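Local coordinates for arabinan endo-1,5-alpha-l-arabinosidase A (PDB 1GYH), which hydrolyses the alpha-1,5-linked arabinofuranosyl bonds of linear arabinan, releasing almost exclusively arabinotriose during plant cell wall breakdown, at residues S218-L222 and V258-N263. Sequence-based numbering, arbitrary orientation.
Sequences STYHL and VGLGHN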
# COMPACT_ATOMS: atom_id res chain seq x y z
N SER A 218 -19.67 1.71 -1.35
CA SER A 218 -18.25 2.02 -1.48
C SER A 218 -18.00 2.88 -2.72
O SER A 218 -18.61 2.63 -3.77
CB SER A 218 -17.39 0.76 -1.54
OG SER A 218 -17.49 -0.02 -0.35
N THR A 219 -17.16 3.89 -2.58
CA THR A 219 -16.79 4.79 -3.68
C THR A 219 -15.29 4.71 -3.99
O THR A 219 -14.78 5.49 -4.79
CB THR A 219 -17.12 6.25 -3.32
OG1 THR A 219 -16.44 6.62 -2.11
CG2 THR A 219 -18.62 6.51 -3.12
N TYR A 220 -14.59 3.79 -3.32
CA TYR A 220 -13.14 3.62 -3.43
C TYR A 220 -12.72 3.44 -4.91
O TYR A 220 -13.32 2.67 -5.65
CB TYR A 220 -12.69 2.39 -2.66
CG TYR A 220 -11.37 2.39 -1.92
CD1 TYR A 220 -10.96 3.45 -1.13
CD2 TYR A 220 -10.59 1.24 -1.89
CE1 TYR A 220 -9.77 3.42 -0.41
CE2 TYR A 220 -9.38 1.19 -1.16
CZ TYR A 220 -9.00 2.28 -0.40
OH TYR A 220 -7.84 2.27 0.36
N HIS A 221 -11.72 4.20 -5.31
CA HIS A 221 -11.15 4.12 -6.69
C HIS A 221 -9.72 4.66 -6.72
O HIS A 221 -9.22 5.19 -5.72
CB HIS A 221 -12.04 4.87 -7.69
CG HIS A 221 -12.13 6.35 -7.47
ND1 HIS A 221 -12.86 6.91 -6.45
CD2 HIS A 221 -11.59 7.39 -8.17
CE1 HIS A 221 -12.78 8.24 -6.52
NE2 HIS A 221 -12.03 8.55 -7.58
N LEU A 222 -9.06 4.51 -7.88
CA LEU A 222 -7.65 4.89 -8.02
C LEU A 222 -7.47 6.08 -8.96
O LEU A 222 -8.06 6.13 -10.04
CB LEU A 222 -6.84 3.73 -8.56
CG LEU A 222 -6.76 2.47 -7.69
CD1 LEU A 222 -5.95 1.38 -8.40
CD2 LEU A 222 -6.07 2.81 -6.36
N VAL A 258 -17.73 -3.33 -6.63
CA VAL A 258 -18.22 -2.06 -6.05
C VAL A 258 -17.20 -1.55 -5.08
O VAL A 258 -17.12 -1.98 -3.93
CB VAL A 258 -19.63 -2.22 -5.46
CG1 VAL A 258 -20.15 -0.91 -4.89
CG2 VAL A 258 -20.57 -2.71 -6.51
N GLY A 259 -16.36 -0.67 -5.59
CA GLY A 259 -15.19 -0.19 -4.89
C GLY A 259 -13.98 -1.04 -5.16
O GLY A 259 -14.07 -2.27 -5.20
N LEU A 260 -12.83 -0.37 -5.33
CA LEU A 260 -11.57 -1.06 -5.56
C LEU A 260 -10.43 -0.13 -5.28
O LEU A 260 -10.61 1.06 -5.28
CB LEU A 260 -11.54 -1.66 -7.00
CG LEU A 260 -11.79 -0.76 -8.23
CD1 LEU A 260 -10.69 0.19 -8.52
CD2 LEU A 260 -12.01 -1.69 -9.46
N GLY A 261 -9.25 -0.64 -4.97
CA GLY A 261 -8.17 0.25 -4.64
C GLY A 261 -7.09 -0.34 -3.75
O GLY A 261 -6.85 -1.57 -3.75
N HIS A 262 -6.45 0.55 -3.00
CA HIS A 262 -5.25 0.31 -2.18
C HIS A 262 -4.23 -0.53 -2.93
O HIS A 262 -4.01 -1.69 -2.60
CB HIS A 262 -5.53 -0.30 -0.79
CG HIS A 262 -4.39 -0.09 0.17
ND1 HIS A 262 -4.53 0.61 1.35
CD2 HIS A 262 -3.07 -0.35 0.04
CE1 HIS A 262 -3.35 0.71 1.94
NE2 HIS A 262 -2.45 0.14 1.16
N ASN A 263 -3.66 0.06 -3.98
CA ASN A 263 -2.87 -0.70 -4.94
C ASN A 263 -1.39 -0.71 -4.67
O ASN A 263 -0.85 0.08 -3.91
CB ASN A 263 -3.08 -0.15 -6.37
CG ASN A 263 -2.34 1.11 -6.62
OD1 ASN A 263 -2.74 2.15 -6.11
ND2 ASN A 263 -1.21 1.03 -7.36
O HOH W 1 -18.01 -2.44 -1.39
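The Tyr220 ring lies obliquely over the backbone from Leu260 to His262, its CE2 3.8 Å from Gly261 C and 3.5 Å from His262 N, while its OH reaches to 3.6 Å from His262 CB and hydrogen-bonds Glu192. Gly259 and Gly261 both suit their places: their backbone angles would press a CB against the preceding carbonyl, and a CB would also clash with Ser218 CB at Gly259 and with Tyr220 CD2 at Gly261. Direct polar contact rests on one backbone hydrogen bond, Leu260 N to Tyr220 O (3.1 Å), beside a CA-H...O contact from Gly259 CA to the same oxygen (3.5 Å). At one end a water joins Ser218 OG to Val258 O, 2.7 Å from each; Ser218 OG also bonds Arg214 N. At the other, Leu222 CD2 packs 3.7 Å from Gly261 CA and 3.4 Å from Asn263 OD1. The contact thus joins strand 221-227 and the loop before it to strand 257-268, the edge strand of the next sheet. By close similarity, Glu192 is the proton donor and His262, touching the proton acceptor Asp9, a calcium ligand, which places this blade-to-blade junction of a family 43 five-bladed beta-propeller beside the probable catalytic centre.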